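Glycosaminoglycan xylosylkinase (Hydra vulgaris, PDB 5XOM) probably phosphorylates the xylose of the glycosaminoglycan linkage region on proteoglycans, as a member of the Fam20 kinase family. Local coordinates at residues H132-A137 / D350-L356; H140-L144 / L342-L347; W227-Y231 / A276-H280; L260-D265 / C318-R322. All coordinates share one frame; numbering follows the deposited sequence.

Interaction 1: residues H132-A137 / D350-L356; sequences HNAEIA and DPIYPIL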
loop_
_atom_site.group_PDB
_atom_site.type_symbol
_atom_site.label_atom_id
_atom_site.label_comp_id
_atom_site.label_asym_id
_atom_site.label_seq_id
_atom_site.Cartn_x
_atom_site.Cartn_y
_atom_site.Cartn_z
ATOM N N HIS A 132 16.767 -4.037 23.265
ATOM C CA HIS A 132 15.507 -3.495 22.767
ATOM C C HIS A 132 15.703 -2.749 21.453
ATOM O O HIS A 132 14.848 -2.809 20.565
ATOM C CB HIS A 132 14.892 -2.570 23.812
ATOM C CG HIS A 132 15.577 -1.242 23.909
ATOM N ND1 HIS A 132 16.914 -1.116 24.225
ATOM C CD2 HIS A 132 15.121 0.017 23.702
ATOM C CE1 HIS A 132 17.247 0.163 24.230
ATOM N NE2 HIS A 132 16.178 0.873 23.916
ATOM N N ASN A 133 16.804 -2.008 21.325
ATOM C CA ASN A 133 17.026 -1.233 20.113
ATOM C C ASN A 133 17.352 -2.128 18.936
ATOM O O ASN A 133 17.138 -1.727 17.788
ATOM C CB ASN A 133 18.149 -0.209 20.325
ATOM C CG ASN A 133 19.490 -0.868 20.608
ATOM O OD1 ASN A 133 19.589 -1.762 21.454
ATOM N ND2 ASN A 133 20.526 -0.443 19.885
ATOM N N ALA A 134 17.850 -3.338 19.203
ATOM C CA ALA A 134 18.116 -4.288 18.131
ATOM C C ALA A 134 16.825 -4.765 17.480
ATOM O O ALA A 134 16.781 -4.960 16.260
ATOM C CB ALA A 134 18.916 -5.475 18.667
ATOM N N GLU A 135 15.762 -4.960 18.275
ATOM C CA GLU A 135 14.475 -5.350 17.703
ATOM C C GLU A 135 13.973 -4.294 16.730
ATOM O O GLU A 135 13.454 -4.626 15.659
ATOM C CB GLU A 135 13.429 -5.582 18.804
ATOM C CG GLU A 135 13.652 -6.821 19.673
ATOM C CD GLU A 135 13.178 -8.135 19.034
ATOM O OE1 GLU A 135 12.952 -8.193 17.802
ATOM O OE2 GLU A 135 13.030 -9.124 19.784
ATOM N N ILE A 136 14.111 -3.016 17.091
ATOM C CA ILE A 136 13.674 -1.934 16.212
ATOM C C ILE A 136 14.483 -1.936 14.922
ATOM O O ILE A 136 13.927 -1.880 13.819
ATOM C CB ILE A 136 13.780 -0.582 16.939
ATOM C CG1 ILE A 136 12.873 -0.580 18.170
ATOM C CG2 ILE A 136 13.402 0.559 16.002
ATOM C CD1 ILE A 136 13.177 0.524 19.133
ATOM N N ALA A 137 15.811 -2.000 15.043
ATOM C CA ALA A 137 16.660 -1.972 13.858
ATOM C C ALA A 137 16.423 -3.196 12.980
ATOM O O ALA A 137 16.368 -3.084 11.753
ATOM C CB ALA A 137 18.126 -1.872 14.264
ATOM N N ASP A 350 11.592 6.645 14.449
ATOM C CA ASP A 350 11.115 5.967 15.648
ATOM C C ASP A 350 11.280 6.875 16.867
ATOM O O ASP A 350 12.220 7.671 16.920
ATOM C CB ASP A 350 11.870 4.647 15.838
ATOM C CG ASP A 350 11.437 3.893 17.083
ATOM O OD1 ASP A 350 10.669 2.918 16.918
ATOM O OD2 ASP A 350 11.835 4.259 18.212
ATOM N N PRO A 351 10.350 6.817 17.828
ATOM C CA PRO A 351 10.388 7.773 18.949
ATOM C C PRO A 351 11.645 7.716 19.811
ATOM O O PRO A 351 11.964 8.720 20.454
ATOM C CB PRO A 351 9.138 7.405 19.763
ATOM C CG PRO A 351 8.185 6.863 18.748
ATOM C CD PRO A 351 9.056 6.108 17.758
ATOM N N ILE A 352 12.378 6.609 19.863
ATOM C CA ILE A 352 13.528 6.562 20.759
ATOM C C ILE A 352 14.844 6.668 19.987
ATOM O O ILE A 352 15.908 6.390 20.534
ATOM C CB ILE A 352 13.495 5.320 21.665
ATOM C CG1 ILE A 352 13.795 4.047 20.876
ATOM C CG2 ILE A 352 12.133 5.214 22.376
ATOM C CD1 ILE A 352 13.917 2.809 21.753
ATOM N N TYR A 353 14.781 7.099 18.730
ATOM C CA TYR A 353 15.966 7.368 17.903
ATOM C C TYR A 353 16.930 8.347 18.578
ATOM O O TYR A 353 16.480 9.300 19.225
ATOM C CB TYR A 353 15.509 7.921 16.547
ATOM C CG TYR A 353 16.619 8.259 15.585
ATOM C CD1 TYR A 353 17.136 7.297 14.732
ATOM C CD2 TYR A 353 17.139 9.553 15.516
ATOM C CE1 TYR A 353 18.150 7.602 13.837
ATOM C CE2 TYR A 353 18.156 9.868 14.630
ATOM C CZ TYR A 353 18.656 8.888 13.793
ATOM O OH TYR A 353 19.667 9.189 12.908
ATOM N N PRO A 354 18.259 8.171 18.397
ATOM C CA PRO A 354 19.020 7.157 17.628
ATOM C C PRO A 354 18.835 5.716 18.097
ATOM O O PRO A 354 18.807 5.441 19.300
ATOM C CB PRO A 354 20.491 7.581 17.809
ATOM C CG PRO A 354 20.489 8.875 18.513
ATOM C CD PRO A 354 19.122 9.190 19.017
ATOM N N ILE A 355 18.723 4.806 17.134
ATOM C CA ILE A 355 18.518 3.389 17.415
ATOM C C ILE A 355 19.841 2.634 17.436
ATOM O O ILE A 355 20.060 1.778 18.298
ATOM C CB ILE A 355 17.553 2.791 16.370
ATOM C CG1 ILE A 355 16.219 3.550 16.363
ATOM C CG2 ILE A 355 17.342 1.306 16.621
ATOM C CD1 ILE A 355 15.534 3.622 17.702
ATOM N N LEU A 356 20.734 2.941 16.498
ATOM C CA LEU A 356 22.037 2.306 16.403
ATOM C C LEU A 356 23.128 3.363 16.376
ATOM O O LEU A 356 22.935 4.465 15.851
ATOM C CB LEU A 356 22.173 1.434 15.139
ATOM C CG LEU A 356 21.250 0.235 14.947
ATOM C CD1 LEU A 356 21.384 -0.326 13.524
ATOM C CD2 LEU A 356 21.568 -0.823 15.980
#

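Interaction 2: residues H140-L144 / L342-L347; sequences HLDRL and LLDKRL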
loop_
_atom_site.group_PDB
_atom_site.type_symbol
_atom_site.label_atom_id
_atom_site.label_comp_id
_atom_site.label_asym_id
_atom_site.label_seq_id
_atom_site.Cartn_x
_atom_site.Cartn_y
_atom_site.Cartn_z
ATOM N N HIS A 140 13.131 -2.815 10.848
ATOM C CA HIS A 140 13.232 -1.945 9.680
ATOM C C HIS A 140 14.186 -2.505 8.639
ATOM O O HIS A 140 13.973 -2.303 7.438
ATOM C CB HIS A 140 13.649 -0.539 10.093
ATOM C CG HIS A 140 12.569 0.195 10.809
ATOM N ND1 HIS A 140 11.459 0.691 10.160
ATOM C CD2 HIS A 140 12.407 0.494 12.119
ATOM C CE1 HIS A 140 10.662 1.270 11.041
ATOM N NE2 HIS A 140 11.214 1.165 12.235
ATOM N N LEU A 141 15.233 -3.212 9.059
ATOM C CA LEU A 141 16.109 -3.804 8.063
ATOM C C LEU A 141 15.405 -4.941 7.333
ATOM O O LEU A 141 15.665 -5.175 6.150
ATOM C CB LEU A 141 17.406 -4.295 8.708
ATOM C CG LEU A 141 18.288 -5.101 7.765
ATOM C CD1 LEU A 141 19.022 -4.124 6.858
ATOM C CD2 LEU A 141 19.282 -5.986 8.510
ATOM N N ASP A 142 14.487 -5.625 8.015
ATOM C CA ASP A 142 13.721 -6.697 7.384
ATOM C C ASP A 142 12.851 -6.156 6.252
ATOM O O ASP A 142 12.746 -6.780 5.192
ATOM C CB ASP A 142 12.865 -7.390 8.444
ATOM C CG ASP A 142 11.786 -8.278 7.852
ATOM O OD1 ASP A 142 10.674 -7.776 7.584
ATOM O OD2 ASP A 142 12.036 -9.484 7.671
ATOM N N ARG A 143 12.270 -4.965 6.438
ATOM C CA ARG A 143 11.523 -4.324 5.358
ATOM C C ARG A 143 12.462 -3.773 4.289
ATOM O O ARG A 143 12.197 -3.917 3.090
ATOM C CB ARG A 143 10.640 -3.215 5.924
ATOM C CG ARG A 143 9.721 -3.699 7.020
ATOM C CD ARG A 143 8.718 -2.643 7.418
ATOM N NE ARG A 143 7.757 -2.399 6.346
ATOM C CZ ARG A 143 7.628 -1.238 5.714
ATOM N NH1 ARG A 143 8.391 -0.206 6.057
ATOM N NH2 ARG A 143 6.732 -1.100 4.749
ATOM N N LEU A 144 13.571 -3.149 4.708
ATOM C CA LEU A 144 14.508 -2.559 3.754
ATOM C C LEU A 144 15.073 -3.610 2.801
ATOM O O LEU A 144 15.232 -3.353 1.602
ATOM C CB LEU A 144 15.637 -1.846 4.504
ATOM C CG LEU A 144 16.782 -1.269 3.669
ATOM C CD1 LEU A 144 16.235 -0.238 2.694
ATOM C CD2 LEU A 144 17.856 -0.659 4.570
ATOM N N LEU A 342 20.463 4.143 4.086
ATOM C CA LEU A 342 19.028 3.957 3.878
ATOM C C LEU A 342 18.347 3.445 5.143
ATOM O O LEU A 342 17.211 3.830 5.441
ATOM C CB LEU A 342 18.784 2.998 2.714
ATOM C CG LEU A 342 19.253 3.473 1.337
ATOM C CD1 LEU A 342 18.908 2.449 0.268
ATOM C CD2 LEU A 342 18.617 4.816 1.007
ATOM N N LEU A 343 19.017 2.566 5.897
ATOM C CA LEU A 343 18.386 2.044 7.105
ATOM C C LEU A 343 18.213 3.135 8.150
ATOM O O LEU A 343 17.166 3.219 8.800
ATOM C CB LEU A 343 19.184 0.871 7.685
ATOM C CG LEU A 343 18.621 0.414 9.036
ATOM C CD1 LEU A 343 17.329 -0.357 8.833
ATOM C CD2 LEU A 343 19.622 -0.448 9.774
ATOM N N ASP A 344 19.218 3.993 8.322
ATOM C CA ASP A 344 19.104 5.003 9.363
ATOM C C ASP A 344 18.031 6.034 9.049
ATOM O O ASP A 344 17.442 6.605 9.975
ATOM C CB ASP A 344 20.436 5.700 9.590
ATOM C CG ASP A 344 20.498 6.358 10.955
ATOM O OD1 ASP A 344 20.286 5.649 11.960
ATOM O OD2 ASP A 344 20.716 7.580 11.034
ATOM N N LYS A 345 17.747 6.276 7.767
ATOM C CA LYS A 345 16.652 7.177 7.415
ATOM C C LYS A 345 15.318 6.649 7.924
ATOM O O LYS A 345 14.469 7.425 8.377
ATOM C CB LYS A 345 16.604 7.393 5.904
ATOM C CG LYS A 345 17.641 8.378 5.396
ATOM C CD LYS A 345 17.671 8.424 3.876
ATOM C CE LYS A 345 18.720 9.401 3.372
ATOM N NZ LYS A 345 18.823 9.369 1.889
ATOM N N ARG A 346 15.107 5.331 7.852
ATOM C CA ARG A 346 13.872 4.767 8.388
ATOM C C ARG A 346 13.881 4.728 9.907
ATOM O O ARG A 346 12.837 4.939 10.532
ATOM C CB ARG A 346 13.653 3.359 7.843
ATOM C CG ARG A 346 13.697 3.274 6.342
ATOM C CD ARG A 346 13.799 1.828 5.908
ATOM N NE ARG A 346 13.542 1.651 4.486
ATOM C CZ ARG A 346 12.600 0.855 3.994
ATOM N NH1 ARG A 346 11.820 0.158 4.810
ATOM N NH2 ARG A 346 12.434 0.754 2.683
ATOM N N LEU A 347 15.044 4.486 10.524
ATOM C CA LEU A 347 15.095 4.454 11.979
ATOM C C LEU A 347 14.850 5.833 12.572
ATOM O O LEU A 347 14.391 5.927 13.712
ATOM C CB LEU A 347 16.449 3.907 12.466
ATOM C CG LEU A 347 16.861 2.495 12.026
ATOM C CD1 LEU A 347 18.300 2.184 12.463
ATOM C CD2 LEU A 347 15.880 1.423 12.524
HETATM O O HOH W 1 10.707 0.440 7.455
#

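Interaction 3: residues W227-Y231 / A276-H280; sequences WRRTY and ADRHH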
loop_
_atom_site.group_PDB
_atom_site.type_symbol
_atom_site.label_atom_id
_atom_site.label_comp_id
_atom_site.label_asym_id
_atom_site.label_seq_id
_atom_site.Cartn_x
_atom_site.Cartn_y
_atom_site.Cartn_z
ATOM N N TRP A 227 21.520 -25.737 12.041
ATOM C CA TRP A 227 22.822 -25.118 12.255
ATOM C C TRP A 227 22.953 -24.491 13.638
ATOM O O TRP A 227 23.808 -23.624 13.844
ATOM C CB TRP A 227 23.097 -24.084 11.163
ATOM C CG TRP A 227 23.522 -24.715 9.868
ATOM C CD1 TRP A 227 24.802 -24.973 9.471
ATOM C CD2 TRP A 227 22.672 -25.178 8.809
ATOM N NE1 TRP A 227 24.802 -25.566 8.231
ATOM C CE2 TRP A 227 23.509 -25.701 7.802
ATOM C CE3 TRP A 227 21.288 -25.197 8.613
ATOM C CZ2 TRP A 227 23.007 -26.237 6.616
ATOM C CZ3 TRP A 227 20.791 -25.728 7.435
ATOM C CH2 TRP A 227 21.648 -26.241 6.451
ATOM N N ARG A 228 22.136 -24.925 14.596
ATOM C CA ARG A 228 22.222 -24.407 15.952
ATOM C C ARG A 228 23.566 -24.747 16.589
ATOM O O ARG A 228 24.253 -25.697 16.199
ATOM C CB ARG A 228 21.082 -24.960 16.810
ATOM C CG ARG A 228 21.133 -26.465 17.050
ATOM C CD ARG A 228 19.815 -26.941 17.642
ATOM N NE ARG A 228 19.805 -28.373 17.931
ATOM C CZ ARG A 228 19.556 -29.318 17.027
ATOM N NH1 ARG A 228 19.301 -28.989 15.767
ATOM N NH2 ARG A 228 19.565 -30.598 17.382
ATOM N N ARG A 229 23.935 -23.952 17.586
ATOM C CA ARG A 229 25.175 -24.140 18.314
ATOM C C ARG A 229 24.974 -25.131 19.454
ATOM O O ARG A 229 23.853 -25.532 19.780
ATOM C CB ARG A 229 25.689 -22.802 18.846
ATOM C CG ARG A 229 25.942 -21.817 17.739
ATOM C CD ARG A 229 26.093 -20.389 18.221
ATOM N NE ARG A 229 26.179 -19.515 17.058
ATOM C CZ ARG A 229 27.299 -19.298 16.378
ATOM N NH1 ARG A 229 28.427 -19.881 16.755
ATOM N NH2 ARG A 229 27.290 -18.499 15.320
ATOM N N THR A 230 26.088 -25.531 20.065
ATOM C CA THR A 230 26.038 -26.540 21.115
ATOM C C THR A 230 25.713 -25.941 22.476
ATOM O O THR A 230 25.150 -26.635 23.332
ATOM C CB THR A 230 27.371 -27.279 21.191
ATOM O OG1 THR A 230 28.426 -26.321 21.336
ATOM C CG2 THR A 230 27.599 -28.079 19.922
ATOM N N TYR A 231 26.066 -24.672 22.694
ATOM C CA TYR A 231 25.886 -24.010 23.987
ATOM C C TYR A 231 26.654 -24.759 25.074
ATOM O O TYR A 231 26.182 -24.952 26.197
ATOM C CB TYR A 231 24.403 -23.841 24.320
ATOM C CG TYR A 231 23.750 -22.904 23.328
ATOM C CD1 TYR A 231 23.846 -21.526 23.479
ATOM C CD2 TYR A 231 23.104 -23.396 22.200
ATOM C CE1 TYR A 231 23.278 -20.665 22.557
ATOM C CE2 TYR A 231 22.536 -22.546 21.273
ATOM C CZ TYR A 231 22.627 -21.179 21.457
ATOM O OH TYR A 231 22.066 -20.325 20.539
ATOM N N ALA A 276 23.590 -14.531 16.561
ATOM C CA ALA A 276 24.129 -15.879 16.544
ATOM C C ALA A 276 23.307 -16.840 17.386
ATOM O O ALA A 276 23.791 -17.923 17.720
ATOM C CB ALA A 276 25.578 -15.874 17.018
ATOM N N ASP A 277 22.068 -16.478 17.724
ATOM C CA ASP A 277 21.331 -17.164 18.776
ATOM C C ASP A 277 19.992 -17.721 18.294
ATOM O O ASP A 277 19.123 -18.024 19.116
ATOM C CB ASP A 277 21.111 -16.188 19.938
ATOM C CG ASP A 277 20.756 -16.882 21.243
ATOM O OD1 ASP A 277 21.484 -17.814 21.649
ATOM O OD2 ASP A 277 19.749 -16.486 21.868
ATOM N N ARG A 278 19.822 -17.933 16.989
ATOM C CA ARG A 278 18.598 -18.563 16.493
ATOM C C ARG A 278 18.776 -20.086 16.472
ATOM O O ARG A 278 18.854 -20.730 15.427
ATOM C CB ARG A 278 18.221 -18.006 15.125
ATOM C CG ARG A 278 16.739 -18.192 14.793
ATOM C CD ARG A 278 16.346 -17.549 13.469
ATOM N NE ARG A 278 16.668 -16.123 13.418
ATOM C CZ ARG A 278 15.867 -15.156 13.856
ATOM N NH1 ARG A 278 14.691 -15.456 14.387
ATOM N NH2 ARG A 278 16.243 -13.887 13.762
ATOM N N HIS A 279 18.828 -20.661 17.677
ATOM C CA HIS A 279 19.017 -22.104 17.804
ATOM C C HIS A 279 17.744 -22.877 17.475
ATOM O O HIS A 279 17.821 -24.018 17.003
ATOM C CB HIS A 279 19.512 -22.452 19.212
ATOM C CG HIS A 279 18.717 -21.818 20.313
ATOM N ND1 HIS A 279 17.454 -22.247 20.662
ATOM C CD2 HIS A 279 19.010 -20.792 21.147
ATOM C CE1 HIS A 279 17.000 -21.507 21.660
ATOM N NE2 HIS A 279 17.925 -20.617 21.973
ATOM N N HIS A 280 16.580 -22.278 17.709
ATOM C CA HIS A 280 15.306 -22.779 17.209
ATOM C C HIS A 280 14.687 -21.711 16.322
ATOM O O HIS A 280 14.708 -20.527 16.665
ATOM C CB HIS A 280 14.336 -23.118 18.350
ATOM C CG HIS A 280 14.691 -24.358 19.104
ATOM N ND1 HIS A 280 15.793 -24.441 19.927
ATOM C CD2 HIS A 280 14.086 -25.568 19.162
ATOM C CE1 HIS A 280 15.853 -25.648 20.459
ATOM N NE2 HIS A 280 14.829 -26.353 20.010
HETATM O O HOH W 2 24.389 -19.215 14.564
#

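Interaction 4: residues L260-D265 / C318-R322; sequences LLDLID and CCRLR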
loop_
_atom_site.group_PDB
_atom_site.type_symbol
_atom_site.label_atom_id
_atom_site.label_comp_id
_atom_site.label_asym_id
_atom_site.label_seq_id
_atom_site.Cartn_x
_atom_site.Cartn_y
_atom_site.Cartn_z
ATOM N N LEU A 260 14.471 -24.669 3.262
ATOM C CA LEU A 260 15.921 -24.506 3.338
ATOM C C LEU A 260 16.359 -23.162 2.768
ATOM O O LEU A 260 17.251 -22.510 3.322
ATOM C CB LEU A 260 16.627 -25.661 2.620
ATOM C CG LEU A 260 18.142 -25.509 2.476
ATOM C CD1 LEU A 260 18.812 -25.706 3.823
ATOM C CD2 LEU A 260 18.684 -26.533 1.482
ATOM N N LEU A 261 15.717 -22.706 1.692
ATOM C CA LEU A 261 16.029 -21.372 1.190
ATOM C C LEU A 261 15.600 -20.291 2.178
ATOM O O LEU A 261 16.238 -19.234 2.255
ATOM C CB LEU A 261 15.380 -21.148 -0.173
ATOM C CG LEU A 261 15.979 -21.949 -1.328
ATOM C CD1 LEU A 261 15.244 -21.635 -2.625
ATOM C CD2 LEU A 261 17.468 -21.654 -1.453
ATOM N N ASP A 262 14.527 -20.530 2.936
ATOM C CA ASP A 262 14.166 -19.602 4.005
ATOM C C ASP A 262 15.279 -19.507 5.040
ATOM O O ASP A 262 15.650 -18.408 5.467
ATOM C CB ASP A 262 12.851 -20.019 4.665
ATOM C CG ASP A 262 11.624 -19.587 3.870
ATOM O OD1 ASP A 262 11.782 -19.035 2.757
ATOM O OD2 ASP A 262 10.498 -19.800 4.362
ATOM N N LEU A 263 15.824 -20.653 5.464
ATOM C CA LEU A 263 16.888 -20.612 6.464
ATOM C C LEU A 263 18.148 -19.949 5.925
ATOM O O LEU A 263 18.897 -19.331 6.691
ATOM C CB LEU A 263 17.220 -22.017 6.968
ATOM C CG LEU A 263 16.123 -22.788 7.704
ATOM C CD1 LEU A 263 16.629 -24.161 8.124
ATOM C CD2 LEU A 263 15.614 -22.008 8.910
ATOM N N ILE A 264 18.384 -20.039 4.615
ATOM C CA ILE A 264 19.530 -19.351 4.030
ATOM C C ILE A 264 19.281 -17.845 3.984
ATOM O O ILE A 264 20.173 -17.049 4.310
ATOM C CB ILE A 264 19.849 -19.944 2.646
ATOM C CG1 ILE A 264 20.207 -21.431 2.789
ATOM C CG2 ILE A 264 20.988 -19.184 1.995
ATOM C CD1 ILE A 264 20.466 -22.168 1.480
ATOM N N ASP A 265 18.071 -17.426 3.584
ATOM C CA ASP A 265 17.672 -16.024 3.716
ATOM C C ASP A 265 17.909 -15.521 5.134
ATOM O O ASP A 265 18.522 -14.467 5.347
ATOM C CB ASP A 265 16.189 -15.841 3.368
ATOM C CG ASP A 265 15.915 -15.814 1.872
ATOM O OD1 ASP A 265 16.868 -15.703 1.075
ATOM O OD2 ASP A 265 14.719 -15.878 1.502
ATOM N N CYS A 318 25.677 -24.809 1.974
ATOM C CA CYS A 318 24.694 -25.267 0.996
ATOM C C CYS A 318 24.917 -24.689 -0.396
ATOM O O CYS A 318 24.611 -25.359 -1.390
ATOM C CB CYS A 318 23.273 -24.912 1.460
ATOM S SG CYS A 318 22.711 -25.771 2.966
ATOM N N CYS A 319 25.456 -23.472 -0.490
ATOM C CA CYS A 319 25.626 -22.773 -1.763
ATOM C C CYS A 319 24.353 -22.840 -2.604
ATOM O O CYS A 319 24.355 -23.266 -3.760
ATOM C CB CYS A 319 26.836 -23.301 -2.530
ATOM S SG CYS A 319 28.399 -22.633 -1.895
ATOM N N ARG A 320 23.242 -22.482 -1.973
ATOM C CA ARG A 320 21.991 -22.228 -2.663
ATOM C C ARG A 320 21.470 -20.882 -2.187
ATOM O O ARG A 320 21.633 -20.520 -1.015
ATOM C CB ARG A 320 20.976 -23.343 -2.397
ATOM C CG ARG A 320 21.504 -24.732 -2.781
ATOM C CD ARG A 320 20.647 -25.854 -2.211
ATOM N NE ARG A 320 19.261 -25.766 -2.651
ATOM C CZ ARG A 320 18.814 -26.279 -3.794
ATOM N NH1 ARG A 320 19.647 -26.926 -4.602
ATOM N NH2 ARG A 320 17.535 -26.148 -4.126
ATOM N N LEU A 321 20.860 -20.131 -3.093
ATOM C CA LEU A 321 20.392 -18.797 -2.754
ATOM C C LEU A 321 19.176 -18.489 -3.599
ATOM O O LEU A 321 19.212 -18.648 -4.823
ATOM C CB LEU A 321 21.478 -17.737 -2.978
ATOM C CG LEU A 321 21.078 -16.281 -2.691
ATOM C CD1 LEU A 321 20.572 -16.100 -1.261
ATOM C CD2 LEU A 321 22.237 -15.334 -2.969
ATOM N N ARG A 322 18.105 -18.063 -2.938
ATOM C CA ARG A 322 16.880 -17.729 -3.646
ATOM C C ARG A 322 17.107 -16.545 -4.569
ATOM O O ARG A 322 17.773 -15.572 -4.207
ATOM C CB ARG A 322 15.765 -17.424 -2.654
ATOM C CG ARG A 322 14.532 -16.797 -3.281
ATOM C CD ARG A 322 13.367 -16.764 -2.297
ATOM N NE ARG A 322 12.900 -18.099 -1.937
ATOM C CZ ARG A 322 12.825 -18.541 -0.691
ATOM N NH1 ARG A 322 13.184 -17.771 0.336
ATOM N NH2 ARG A 322 12.384 -19.772 -0.442
HETATM O O HOH W 3 17.821 -17.866 0.023
#

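Interaction 1: residues H132-A137 / D350-L356
Asn-133 reaches across from its helix to the chain at Ile-355, where ND2 donates to Ile-355 O over 2.8 Å. The acceptor lies almost in the amide plane and the N-H points straight at it, at 168°. CG of Asn-133 sits between the backbone N and the carbonyl carbon (chi1 63°), which turns the amide outward to the loop. Next to this bond, Ile-355 CG2 packs on Ile-136 CB and Ala-137 CB, 4.0 Å from each. Leu-356 CD1 continues the apolar layer on Ala-137 CB at 3.7 Å. At the other end Ile-352 CD1 touches both Ile-136 CD1 and, obliquely, CD2 of the His-132 ring, whose NE2 is held by Glu-207. The helix is the one that carries Glu-135, salt-bridged to Lys-111, a lysine–glutamate pair consistent with the αC helix of a protein-kinase-like fold. Further out, Asp-350 OD2 accepts from Ile-352 N at 2.9 Å in an Asx turn, within a type I turn spanning Asp-350 to Tyr-353. OD1 receives Gly-155 N and rests against Ile-136 CG2. With an alanine at this position, the amides of Ile-352 and Gly-155 would probably lose their acceptor, and the turn would be less firmly tied to strand 153-159.

Interaction 2: residues H140-L144 / L342-L347
A single water is gripped by three side chains, His-140, Arg-143 and Arg-346, and bridges the two helices. It accepts from Arg-143 NH1 at 2.8 Å and from Arg-346 NH1 at 2.9 Å, and it also bonds to His-140 ND1, lying in the plane of the imidazole at its edge. The two guanidinium groups are turned 47° from each other. Their NH1 atoms stand only 3.7 Å apart, a pairing of like charges that the common acceptor probably eases. Arg-143 is also drawn toward helix 67-79 and the chain just before it, through Val-64 O and, weakly, Asp-67. Arg-346, extended from CG to NE, lays one face of its guanidinium over Leu-144 CA. A leucine in its place would probably leave the water with one donor fewer and uncover the backbone of Leu-144. Leu-144, its CG anti to the backbone N (chi1 175°), sends CD2 to Leu-343 CB at 3.7 Å. In return Leu-343 CD1 sits 3.5 Å from Leu-141 N, while Leu-347 CD2 meets His-140 CD2 at 3.6 Å. The axes of the short helical segments pass 9.8 Å apart at 127°, closer to antiparallel than to parallel. Around this pair, Leu-141 leans on Phe-269 and Ile-273 of helix 259-273, and Leu-343 packs against Leu-364 of helix 358-382.

Interaction 3: residues W227-Y231 / A276-H280
Arg-228 and His-279 bring two irregular segments together with CA atoms 4.4 Å apart, the chains running at 99° to each other. Segment 276-280 follows helix 259-273 and runs into strand 280-286, a position and sequence consistent with the catalytic loop of the Fam20 kinase fold. Tyr-231 reaches into it. Its OH donates to Asp-277 OD1 at 2.8 Å, arriving from above the carboxylate plane, while the other oxygen, OD2, is salt-bridged to Lys-299. The same hydroxyl lies in the plane of the His-279 imidazole at its edge, 3.2 Å from CD2, and the tyrosine and histidine planes stand at 90°. His-279 has CG between its backbone N and carbonyl carbon (chi1 49°), which turns the CD2 edge of the ring to the tyrosine; CB also touches it. Its ND1 shares a hydrogen bond with His-280 ND1 over 2.8 Å, which limits the rotation of the ring. Arg-228 contributes its aliphatic part, CB standing 3.4 Å from His-279 O, and its NH1 turns away to His-225 O. Arg-229 runs out extended, with NH2 bonded to Ser-310 and also lying 3.6 Å from Ala-276 CB. The loop backbone is tied as well: Arg-229 NE donates to Ala-276 O at 2.9 Å through a bent bond, tilted from the guanidinium plane but in the carbonyl plane, on a lone pair of the oxygen.

Interaction 4: residues L260-D265 / C318-R322
Arg-322 turns one face of its guanidinium to Leu-261, whose CB stands over it near the rim, 3.3 Å from NH2, while two aspartates of the same helix approach its edge. Both carboxylates are turned steeply to the guanidinium, Asp-262 by 72° and Asp-265 by 65°, so neither pairs in the coplanar two-oxygen manner. Asp-262 uses OD1 alone across the contact, meeting NH1 at 3.1 Å, nearly along the C-O direction, and, weakly, NH2. NH1 also reaches Asp-265 OD2 at 2.7 Å with a strongly bent, weak hydrogen bond. A bend at chi3 (-65°) turns the guanidinium toward the helix. Beside it a water joins Leu-261 O and Asp-265 OD1 to Arg-322 N, linking helix and strand backbones. Toward the other end, Ile-264 CD1 fits against Cys-318 CB at 3.9 Å, and Leu-260 CD1 touches Cys-318 SG, which is disulfide-bonded to Cys-245. The contact thus joins helix 259-273 to the short strand 321-322, itself paired in parallel with 388-389. Arg-60 pairs with Asp-262, Arg-149 with Asp-265 OD2 and Asp-391 with Arg-322 NH2, while Thr-325 hydrogen-bonds Asp-265 OD1. Such alternation of buried acids and bases probably keeps all three groups ionised.

Interactions 1 and 2 lie on successive parts of helix 132-144, their centres 11 Å apart, and are joined directly: Tyr-353 OH probably hydrogen-bonds to Asp-344 OD2 at 2.7 Å, and Leu-347 CD2 packs on Ala-137 CA. Interactions 3 and 4, with centres 17 Å apart, meet through Trp-227, whose CH2 lies 3.7 Å from Cys-318 SG. Interactions 1 and 3, nearest atoms about 8 Å apart, probably flank the active site. Glu-135 of segment 132-137 and Arg-278 of segment 276-280 both bond to Asn-297, although the centres of these two contacts are 25 Å apart. Helix 259-273 touches Leu-141 of interaction 2 and carries the aspartates of interaction 4.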